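PDB 6EUD: ATP-dependent RNA helicase HrpB from Escherichia coli, which hydrolyses ATP to ADP and phosphate as a DExH-box RNA helicase of the DEAH/RHA group that binds single-stranded RNA. Local coordinates for residues A[81-86]-A[97-102]; A[122-127]-A[154-159]; A[575-580]-A[619-624]; A[610-615]-A[667-672]. All blocks are in the same frame, centred on the assembly; numbering follows the deposited sequence.

Interaction 1: A[81-86]-A[97-102]; sequences DTVGYR and TRLEVV
R86 lies across E100 on one face of two parallel strands, and its guanidinium grips the carboxylate side-on with two nitrogens. NE bonds to E100 OE1 at 3.0 Å and NH2 of R86 to E100 OE2 at 3.1 Å. Both oxygens lie close to the guanidinium plane, yet they are met from above the carboxylate, because the two flat groups are turned 60° apart. An extended chain from CG to NE carries the arginine head back along the sheet to the glutamate, which is paired with G84 rather than with R86. An alanine at R86 would probably leave the buried E100 carboxylate without its charged mate. The glycine suits its place: T97 CG2 lies 3.4 Å from G84 N, on the side where a side chain would emerge. On the opposite face V83 and L99 run side by side, CG1 of V83 meeting CD1 of L99 at 3.6 Å. Between the strands G84 N donates to L99 O at 2.7 Å, V101 N to G84 O, and R86 N to V101 O. The pair belongs to the mixed sheet of the ATP-binding domain, where strand 53-57 flanks 99-102 and strand 90-92 flanks 83-87. Helix 61-74 packs through L71 and A68 over the V83, Y85, L99 and V101 face, while helix 106-113 lies against R86, E100 and V102.

Interaction 2: A[122-127]-A[154-159]; sequences LVILDE and KLLIMS
L122 reaches across to the neighbouring strand with one methyl, CD1, which lies 3.5 Å from L156 N and also touches L156 CB. V123 follows on the other face, where L155 CD1 packs against its CB at 3.9 Å. The V123 backbone bonds twice to this strand, its N to K154 O and its O to L156 N at 2.8 Å. I124 returns to the first face and lies alongside L156, both pointing the same way. Its CG2, anti to the backbone N, meets M158 CE at 3.7 Å. L125 continues the parallel ladder, N to L156 O at 2.9 Å and O to M158 N at 3.0 Å, while its side chain packs loosely on I157. At D126 the strand has ended; OD2 sits 3.5 Å from M158 CB, the extended methionine crossing the D126 side chain obliquely. The strongest polar partner of D126 is S37, through OD1, and E127 forms a salt bridge with K36; both partners belong to the predicted ATP site. Strand 120-125, helix 133-145 and strand 154-159 make a beta-alpha-beta unit, and the DEFH box at the strand's C-terminal end facing the P-loop is the Walker B arrangement of P-loop NTPases.

Interaction 3: A[575-580]-A[619-624]; sequences TVEWDD and IRDKGL
E577 points from its strand at the end of helix 608-622 and meets two side chains there, D621 and K622. Its CG stands between the backbone N and the carbonyl carbon (chi1 66°), and the chain beyond is extended, which carries the carboxylate out to the helix. K622 comes to it by a bent path, turning at chi2 and again at chi4 (-64°). NZ of K622 forms a salt bridge with E577 OE1 at 2.8 Å, the two side chains crossing at about a right angle. K622 CE also lies 3.2 Å from W578 O. On its other oxygen the glutamate meets an acid: E577 OE2 and D621 OD1 are 2.8 Å apart, with the carboxylate planes 89° to each other. Such closeness suggests that one of the two acids probably holds a proton, and the nearby lysine is likely to ease the remaining charge. D621 OD1 also touches T575 CG2 at 3.4 Å. Far from the ATP site, this is a polar strand-to-helix contact, joining an outer strand of the three-stranded antiparallel sheet in the HrpB connector region to the C-terminal end of the helix that follows that sheet.

Interaction 4: A[610-615]-A[667-672]; sequences ELHQAM and WLLPHM
Helix 608-622, which follows the connector sheet, packs here against the turn after helix 664-667, and H612 and M672 carry most of the contact. CB of M672 lies over the centre of the H612 imidazole, 4.2 Å from the ring centroid and 11° off the normal, a CH-pi contact. The carbonyl M672 O is also over one face of the ring, 3.0 Å from H612 NE2, but the angle is too poor for a hydrogen bond; NE2 bonds instead to V675 O, a little further along the same loop. The methionine side chain slides past the histidine in the opposite direction and bends at chi3 (63°), which places CE 3.9 Å from H612 CD2. That same methyl reaches M615 SD at 4.0 Å, one turn along the helix. L669 adds a second apolar touch, its CD1 lying 3.7 Å from H612 CB. An alanine at H612 would probably leave V675 O without its imidazole donor and open a gap beside M672 where the ring had lain. Within the turn itself, M672 N bonds to L669 O. Nearby, Q613 NE2 bonds to E665 of helix 664-667, and L616 of helix 608-622 also packs on L669 and M672. Another side of helix 608-622 meets strand 571-579, where A614 packs against D574 and V576, while helix 686-692 packs on W667 and H671.

In the fold
Interactions 1 and 2 share one sheet of the ATP-binding domain, their centres about 15 Å apart, with strand 53-57 between the two pairs. Both are buried parallel strand ladders, but interaction 1 carries a salt bridge on one face, whereas interaction 2 is mainly apolar up to its acidic end, which meets the nucleotide site. Interactions 3 and 4 lie on the opposite side of the chain's centre, their centres about 60 Å or more from those of interactions 1 and 2, and both use helix 608-622. They touch directly, through a probable hydrogen bond between V576 N and A614 O at 2.9 Å. Interaction 3, at the helix's end and partly exposed, works by charge; interaction 4, earlier and buried, relies on aromatic, sulfur and methyl contacts.

Interaction 1: A[81-86]-A[97-102]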
# COMPACT_ATOMS: atom_id res chain seq x y z
N ASP A 81 40.12 0.94 1.37
CA ASP A 81 41.24 1.36 0.56
C ASP A 81 41.09 0.88 -0.89
O ASP A 81 41.14 -0.31 -1.15
CB ASP A 81 42.55 0.86 1.26
CG ASP A 81 43.77 0.81 0.34
OD1 ASP A 81 43.79 1.50 -0.69
OD2 ASP A 81 44.77 0.12 0.71
N THR A 82 40.89 1.82 -1.83
CA THR A 82 40.56 1.63 -3.26
C THR A 82 39.21 0.95 -3.50
O THR A 82 38.54 1.25 -4.49
CB THR A 82 41.59 0.83 -4.04
OG1 THR A 82 42.08 -0.26 -3.26
CG2 THR A 82 42.74 1.73 -4.43
N VAL A 83 38.84 0.01 -2.64
CA VAL A 83 37.48 -0.52 -2.61
C VAL A 83 36.99 -0.23 -1.22
O VAL A 83 37.62 -0.65 -0.24
CB VAL A 83 37.39 -2.03 -2.91
CG1 VAL A 83 35.94 -2.52 -2.76
CG2 VAL A 83 37.96 -2.36 -4.28
N GLY A 84 35.90 0.52 -1.13
CA GLY A 84 35.36 0.89 0.15
C GLY A 84 33.90 0.51 0.27
O GLY A 84 33.29 -0.00 -0.68
N TYR A 85 33.33 0.74 1.45
CA TYR A 85 31.93 0.47 1.71
C TYR A 85 31.34 1.54 2.65
O TYR A 85 32.09 2.19 3.39
CB TYR A 85 31.74 -0.95 2.29
CG TYR A 85 32.35 -1.17 3.67
CD1 TYR A 85 31.67 -0.78 4.82
CD2 TYR A 85 33.59 -1.76 3.82
CE1 TYR A 85 32.22 -0.97 6.08
CE2 TYR A 85 34.15 -1.96 5.07
CZ TYR A 85 33.46 -1.56 6.20
OH TYR A 85 34.00 -1.74 7.45
N ARG A 86 30.02 1.72 2.60
CA ARG A 86 29.30 2.60 3.52
C ARG A 86 28.02 1.92 4.01
O ARG A 86 27.31 1.29 3.22
CB ARG A 86 28.95 3.93 2.86
CG ARG A 86 30.14 4.77 2.47
CD ARG A 86 29.68 6.02 1.75
NE ARG A 86 30.82 6.73 1.17
CZ ARG A 86 31.54 7.62 1.83
NH1 ARG A 86 31.24 7.92 3.08
NH2 ARG A 86 32.57 8.22 1.23
N THR A 97 39.79 5.76 -2.31
CA THR A 97 38.84 4.87 -2.97
C THR A 97 38.41 5.31 -4.37
O THR A 97 38.57 6.47 -4.74
CB THR A 97 37.59 4.73 -2.06
OG1 THR A 97 38.00 4.58 -0.70
CG2 THR A 97 36.81 3.51 -2.43
N ARG A 98 37.89 4.37 -5.15
CA ARG A 98 37.26 4.71 -6.41
C ARG A 98 35.99 3.90 -6.57
O ARG A 98 35.13 4.21 -7.39
CB ARG A 98 38.23 4.49 -7.58
CG ARG A 98 39.28 5.59 -7.71
CD ARG A 98 40.13 5.37 -8.93
NE ARG A 98 39.30 5.17 -10.11
CZ ARG A 98 39.75 4.77 -11.29
NH1 ARG A 98 41.04 4.51 -11.45
NH2 ARG A 98 38.91 4.62 -12.31
N LEU A 99 35.87 2.86 -5.74
CA LEU A 99 34.73 1.96 -5.78
C LEU A 99 34.15 1.82 -4.38
O LEU A 99 34.78 1.23 -3.49
CB LEU A 99 35.15 0.59 -6.34
CG LEU A 99 34.13 -0.51 -6.66
CD1 LEU A 99 33.78 -1.32 -5.42
CD2 LEU A 99 32.89 0.07 -7.29
N GLU A 100 32.96 2.36 -4.17
CA GLU A 100 32.30 2.27 -2.88
C GLU A 100 31.13 1.29 -2.96
O GLU A 100 30.37 1.29 -3.92
CB GLU A 100 31.84 3.66 -2.42
CG GLU A 100 32.99 4.63 -2.20
CD GLU A 100 32.55 6.02 -1.73
OE1 GLU A 100 31.33 6.28 -1.73
OE2 GLU A 100 33.42 6.84 -1.36
N VAL A 101 31.01 0.44 -1.94
CA VAL A 101 29.94 -0.55 -1.88
C VAL A 101 28.98 -0.18 -0.77
O VAL A 101 29.24 -0.44 0.40
CB VAL A 101 30.48 -1.98 -1.64
CG1 VAL A 101 29.36 -3.00 -1.75
CG2 VAL A 101 31.59 -2.31 -2.64
N VAL A 102 27.84 0.40 -1.14
CA VAL A 102 26.93 0.99 -0.17
C VAL A 102 25.66 0.15 0.03
O VAL A 102 25.35 -0.72 -0.78
CB VAL A 102 26.52 2.41 -0.61
CG1 VAL A 102 27.77 3.27 -0.82
CG2 VAL A 102 25.69 2.37 -1.88

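Interaction 2: A[122-127]-A[154-159]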
# COMPACT_ATOMS: atom_id res chain seq x y z
N LEU A 122 29.84 6.14 -12.84
CA LEU A 122 29.04 4.94 -13.02
C LEU A 122 28.46 4.45 -11.70
O LEU A 122 29.16 4.33 -10.70
CB LEU A 122 29.86 3.83 -13.66
CG LEU A 122 29.28 2.42 -13.50
CD1 LEU A 122 27.97 2.25 -14.26
CD2 LEU A 122 30.31 1.38 -13.92
N VAL A 123 27.16 4.18 -11.70
CA VAL A 123 26.52 3.57 -10.55
C VAL A 123 26.02 2.17 -10.92
O VAL A 123 25.45 1.98 -12.00
CB VAL A 123 25.36 4.44 -10.01
CG1 VAL A 123 24.78 3.82 -8.77
CG2 VAL A 123 25.86 5.85 -9.71
N ILE A 124 26.27 1.20 -10.04
CA ILE A 124 25.83 -0.17 -10.24
C ILE A 124 24.81 -0.61 -9.20
O ILE A 124 25.09 -0.58 -7.99
CB ILE A 124 27.02 -1.14 -10.20
CG1 ILE A 124 28.14 -0.64 -11.12
CG2 ILE A 124 26.57 -2.55 -10.57
CD1 ILE A 124 29.39 -1.49 -11.06
N LEU A 125 23.63 -1.02 -9.66
CA LEU A 125 22.57 -1.52 -8.80
C LEU A 125 22.55 -3.05 -8.83
O LEU A 125 22.05 -3.65 -9.78
CB LEU A 125 21.21 -0.97 -9.23
CG LEU A 125 21.06 0.55 -9.33
CD1 LEU A 125 19.67 0.90 -9.79
CD2 LEU A 125 21.37 1.18 -8.00
N ASP A 126 23.08 -3.66 -7.78
CA ASP A 126 23.25 -5.10 -7.76
C ASP A 126 22.02 -5.82 -7.18
O ASP A 126 21.25 -5.22 -6.44
CB ASP A 126 24.52 -5.46 -6.99
CG ASP A 126 25.03 -6.85 -7.31
OD1 ASP A 126 25.70 -7.44 -6.45
OD2 ASP A 126 24.75 -7.34 -8.43
N GLU A 127 21.87 -7.09 -7.52
CA GLU A 127 20.74 -7.92 -7.08
C GLU A 127 19.41 -7.21 -7.35
O GLU A 127 18.52 -7.22 -6.51
CB GLU A 127 20.87 -8.28 -5.60
CG GLU A 127 22.27 -8.78 -5.23
CD GLU A 127 22.67 -10.06 -5.95
OE1 GLU A 127 21.80 -10.91 -6.22
OE2 GLU A 127 23.87 -10.21 -6.27
N LYS A 154 26.94 7.07 -16.29
CA LYS A 154 26.49 5.77 -16.80
C LYS A 154 25.81 4.98 -15.69
O LYS A 154 25.92 5.35 -14.52
CB LYS A 154 27.66 4.98 -17.37
CG LYS A 154 28.39 5.70 -18.49
CD LYS A 154 29.60 4.92 -18.92
CE LYS A 154 30.39 5.68 -19.97
NZ LYS A 154 31.60 4.91 -20.39
N LEU A 155 25.14 3.89 -16.05
CA LEU A 155 24.34 3.15 -15.08
C LEU A 155 24.26 1.65 -15.40
O LEU A 155 23.73 1.25 -16.45
CB LEU A 155 22.93 3.75 -15.01
CG LEU A 155 21.98 3.26 -13.92
CD1 LEU A 155 22.61 3.52 -12.58
CD2 LEU A 155 20.65 3.97 -14.05
N LEU A 156 24.79 0.82 -14.49
CA LEU A 156 24.74 -0.62 -14.68
C LEU A 156 23.77 -1.33 -13.73
O LEU A 156 23.95 -1.36 -12.52
CB LEU A 156 26.13 -1.22 -14.51
CG LEU A 156 26.19 -2.75 -14.68
CD1 LEU A 156 25.61 -3.16 -16.03
CD2 LEU A 156 27.63 -3.21 -14.57
N ILE A 157 22.75 -1.95 -14.30
CA ILE A 157 21.80 -2.69 -13.49
C ILE A 157 22.06 -4.18 -13.63
O ILE A 157 21.98 -4.73 -14.74
CB ILE A 157 20.36 -2.33 -13.87
CG1 ILE A 157 20.17 -0.82 -13.74
CG2 ILE A 157 19.36 -3.08 -13.00
CD1 ILE A 157 18.83 -0.33 -14.19
N MET A 158 22.39 -4.82 -12.52
CA MET A 158 22.72 -6.24 -12.51
C MET A 158 21.60 -7.05 -11.89
O MET A 158 21.20 -6.84 -10.74
CB MET A 158 24.01 -6.50 -11.73
CG MET A 158 25.27 -5.91 -12.33
SD MET A 158 26.68 -6.40 -11.31
CE MET A 158 28.02 -5.61 -12.17
N SER A 159 21.12 -8.01 -12.66
CA SER A 159 20.09 -8.92 -12.21
C SER A 159 20.62 -10.35 -12.31
O SER A 159 21.41 -10.66 -13.21
CB SER A 159 18.83 -8.71 -13.04
OG SER A 159 17.80 -9.61 -12.69

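Interaction 3: A[575-580]-A[619-624]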
# COMPACT_ATOMS: atom_id res chain seq x y z
N THR A 575 -23.20 15.69 20.55
CA THR A 575 -24.23 14.97 19.82
C THR A 575 -25.60 15.22 20.41
O THR A 575 -25.80 15.09 21.62
CB THR A 575 -23.97 13.45 19.82
OG1 THR A 575 -22.67 13.18 19.28
CG2 THR A 575 -25.00 12.73 18.97
N VAL A 576 -26.54 15.60 19.55
CA VAL A 576 -27.93 15.70 19.98
C VAL A 576 -28.79 14.92 18.99
O VAL A 576 -28.64 15.06 17.78
CB VAL A 576 -28.42 17.16 20.09
CG1 VAL A 576 -29.90 17.19 20.39
CG2 VAL A 576 -27.70 17.87 21.20
N GLU A 577 -29.68 14.09 19.52
CA GLU A 577 -30.55 13.24 18.71
C GLU A 577 -31.68 12.70 19.57
O GLU A 577 -31.65 12.84 20.80
CB GLU A 577 -29.76 12.09 18.11
CG GLU A 577 -29.25 11.15 19.18
CD GLU A 577 -28.11 10.30 18.70
OE1 GLU A 577 -27.97 9.16 19.18
OE2 GLU A 577 -27.35 10.79 17.84
N TRP A 578 -32.66 12.07 18.93
CA TRP A 578 -33.78 11.49 19.66
C TRP A 578 -33.73 9.96 19.68
O TRP A 578 -33.75 9.30 18.64
CB TRP A 578 -35.10 11.96 19.05
CG TRP A 578 -36.30 11.47 19.80
CD1 TRP A 578 -37.07 10.39 19.50
CD2 TRP A 578 -36.87 12.06 20.99
NE1 TRP A 578 -38.08 10.26 20.42
CE2 TRP A 578 -37.98 11.27 21.35
CE3 TRP A 578 -36.54 13.16 21.78
CZ2 TRP A 578 -38.79 11.56 22.46
CZ3 TRP A 578 -37.34 13.45 22.89
CH2 TRP A 578 -38.45 12.65 23.22
N ASP A 579 -33.68 9.41 20.89
CA ASP A 579 -33.69 7.97 21.09
C ASP A 579 -35.14 7.44 21.06
O ASP A 579 -35.88 7.54 22.05
CB ASP A 579 -32.99 7.63 22.41
CG ASP A 579 -32.95 6.14 22.70
OD1 ASP A 579 -33.23 5.34 21.78
OD2 ASP A 579 -32.60 5.77 23.84
N ASP A 580 -35.52 6.88 19.91
CA ASP A 580 -36.85 6.31 19.69
C ASP A 580 -37.08 5.07 20.54
O ASP A 580 -38.21 4.78 20.95
CB ASP A 580 -37.06 5.97 18.22
CG ASP A 580 -37.44 7.17 17.38
OD1 ASP A 580 -38.64 7.54 17.39
OD2 ASP A 580 -36.55 7.74 16.71
N ILE A 619 -27.58 13.33 13.23
CA ILE A 619 -28.06 12.88 11.93
C ILE A 619 -27.14 11.77 11.41
O ILE A 619 -27.62 10.76 10.89
CB ILE A 619 -28.10 14.04 10.91
CG1 ILE A 619 -29.09 15.11 11.39
CG2 ILE A 619 -28.45 13.53 9.51
CD1 ILE A 619 -29.01 16.40 10.62
N ARG A 620 -25.83 11.95 11.59
CA ARG A 620 -24.87 10.89 11.30
C ARG A 620 -25.18 9.64 12.12
O ARG A 620 -24.91 8.53 11.67
CB ARG A 620 -23.45 11.35 11.57
CG ARG A 620 -23.05 12.52 10.73
CD ARG A 620 -21.56 12.63 10.55
NE ARG A 620 -21.32 13.64 9.54
CZ ARG A 620 -21.06 14.91 9.79
NH1 ARG A 620 -20.93 15.32 11.04
NH2 ARG A 620 -20.89 15.76 8.77
N ASP A 621 -25.74 9.80 13.32
CA ASP A 621 -26.12 8.63 14.11
C ASP A 621 -27.38 7.99 13.58
O ASP A 621 -27.45 6.78 13.45
CB ASP A 621 -26.31 8.97 15.59
CG ASP A 621 -25.01 8.90 16.40
OD1 ASP A 621 -24.83 9.72 17.32
OD2 ASP A 621 -24.18 8.02 16.12
N LYS A 622 -28.40 8.81 13.30
CA LYS A 622 -29.74 8.31 13.03
C LYS A 622 -30.03 8.14 11.54
O LYS A 622 -30.98 7.45 11.16
CB LYS A 622 -30.79 9.25 13.64
CG LYS A 622 -30.83 9.23 15.15
CD LYS A 622 -31.07 7.83 15.63
CE LYS A 622 -31.44 7.79 17.10
NZ LYS A 622 -30.34 8.27 17.93
N GLY A 623 -29.20 8.75 10.70
CA GLY A 623 -29.38 8.68 9.26
C GLY A 623 -30.18 9.86 8.70
O GLY A 623 -30.83 10.60 9.44
N LEU A 624 -30.13 10.01 7.39
CA LEU A 624 -30.81 11.12 6.73
C LEU A 624 -32.33 11.11 6.89
O LEU A 624 -33.00 12.12 6.70
CB LEU A 624 -30.46 11.11 5.25
CG LEU A 624 -29.00 11.36 4.97
CD1 LEU A 624 -28.78 11.23 3.47
CD2 LEU A 624 -28.64 12.76 5.45

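Interaction 4: A[610-615]-A[667-672]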
# COMPACT_ATOMS: atom_id res chain seq x y z
N GLU A 610 -22.75 25.47 18.21
CA GLU A 610 -22.49 24.17 18.85
C GLU A 610 -23.68 23.22 18.68
O GLU A 610 -23.51 22.05 18.31
CB GLU A 610 -22.17 24.35 20.33
CG GLU A 610 -20.71 24.65 20.59
CD GLU A 610 -20.39 24.82 22.06
OE1 GLU A 610 -21.31 25.09 22.86
OE2 GLU A 610 -19.20 24.68 22.42
N LEU A 611 -24.87 23.74 18.94
CA LEU A 611 -26.09 22.96 18.85
C LEU A 611 -26.30 22.40 17.45
O LEU A 611 -26.62 21.22 17.28
CB LEU A 611 -27.29 23.82 19.26
CG LEU A 611 -28.64 23.12 19.21
CD1 LEU A 611 -28.72 22.07 20.31
CD2 LEU A 611 -29.76 24.14 19.33
N HIS A 612 -26.13 23.26 16.45
CA HIS A 612 -26.31 22.83 15.07
C HIS A 612 -25.33 21.74 14.73
O HIS A 612 -25.69 20.75 14.07
CB HIS A 612 -26.15 24.01 14.13
CG HIS A 612 -27.17 25.07 14.34
ND1 HIS A 612 -26.95 26.40 14.05
CD2 HIS A 612 -28.44 24.99 14.83
CE1 HIS A 612 -28.04 27.09 14.35
NE2 HIS A 612 -28.95 26.27 14.82
N GLN A 613 -24.10 21.91 15.19
CA GLN A 613 -23.08 20.92 14.94
C GLN A 613 -23.47 19.61 15.64
O GLN A 613 -23.35 18.53 15.04
CB GLN A 613 -21.71 21.41 15.42
CG GLN A 613 -20.55 20.50 15.00
CD GLN A 613 -20.35 20.42 13.47
OE1 GLN A 613 -20.44 21.43 12.77
NE2 GLN A 613 -20.09 19.21 12.96
N ALA A 614 -23.94 19.70 16.88
CA ALA A 614 -24.33 18.50 17.63
C ALA A 614 -25.47 17.76 16.93
O ALA A 614 -25.54 16.53 16.95
CB ALA A 614 -24.70 18.85 19.07
N MET A 615 -26.38 18.51 16.30
CA MET A 615 -27.47 17.91 15.55
C MET A 615 -26.98 17.18 14.28
O MET A 615 -27.53 16.12 13.93
CB MET A 615 -28.49 18.99 15.17
CG MET A 615 -29.31 19.51 16.34
SD MET A 615 -30.48 20.79 15.81
CE MET A 615 -31.35 21.13 17.34
N TRP A 667 -23.45 21.27 2.90
CA TRP A 667 -24.74 21.47 2.23
C TRP A 667 -25.94 21.76 3.15
O TRP A 667 -26.90 22.41 2.71
CB TRP A 667 -25.08 20.26 1.34
CG TRP A 667 -25.46 18.98 2.02
CD1 TRP A 667 -24.61 18.02 2.48
CD2 TRP A 667 -26.79 18.48 2.26
NE1 TRP A 667 -25.32 16.97 3.02
CE2 TRP A 667 -26.66 17.22 2.90
CE3 TRP A 667 -28.08 18.98 2.02
CZ2 TRP A 667 -27.78 16.46 3.29
CZ3 TRP A 667 -29.18 18.22 2.41
CH2 TRP A 667 -29.03 16.97 3.04
N LEU A 668 -25.88 21.31 4.40
CA LEU A 668 -27.06 21.39 5.27
C LEU A 668 -26.93 22.46 6.34
O LEU A 668 -27.89 23.19 6.61
CB LEU A 668 -27.33 20.04 5.93
CG LEU A 668 -28.61 20.12 6.77
CD1 LEU A 668 -29.79 20.52 5.87
CD2 LEU A 668 -28.89 18.80 7.53
N LEU A 669 -25.76 22.53 6.97
CA LEU A 669 -25.52 23.49 8.05
C LEU A 669 -25.81 24.96 7.68
O LEU A 669 -26.41 25.66 8.49
CB LEU A 669 -24.08 23.35 8.57
CG LEU A 669 -23.60 24.34 9.65
CD1 LEU A 669 -24.49 24.29 10.89
CD2 LEU A 669 -22.15 24.05 10.00
N PRO A 670 -25.40 25.44 6.47
CA PRO A 670 -25.71 26.84 6.14
C PRO A 670 -27.18 27.21 6.29
O PRO A 670 -27.47 28.38 6.53
CB PRO A 670 -25.31 26.94 4.66
CG PRO A 670 -24.24 25.94 4.51
CD PRO A 670 -24.61 24.79 5.41
N HIS A 671 -28.08 26.24 6.16
CA HIS A 671 -29.51 26.53 6.23
C HIS A 671 -30.12 26.40 7.63
O HIS A 671 -31.32 26.55 7.81
CB HIS A 671 -30.27 25.62 5.28
CG HIS A 671 -29.85 25.76 3.85
ND1 HIS A 671 -30.48 26.61 2.96
CD2 HIS A 671 -28.86 25.15 3.15
CE1 HIS A 671 -29.89 26.52 1.78
NE2 HIS A 671 -28.91 25.65 1.87
N MET A 672 -29.28 26.13 8.63
CA MET A 672 -29.79 25.78 9.95
C MET A 672 -29.93 26.97 10.89
O MET A 672 -30.03 26.80 12.11
CB MET A 672 -28.89 24.72 10.59
CG MET A 672 -28.98 23.37 9.91
SD MET A 672 -28.09 22.09 10.79
CE MET A 672 -29.01 22.03 12.34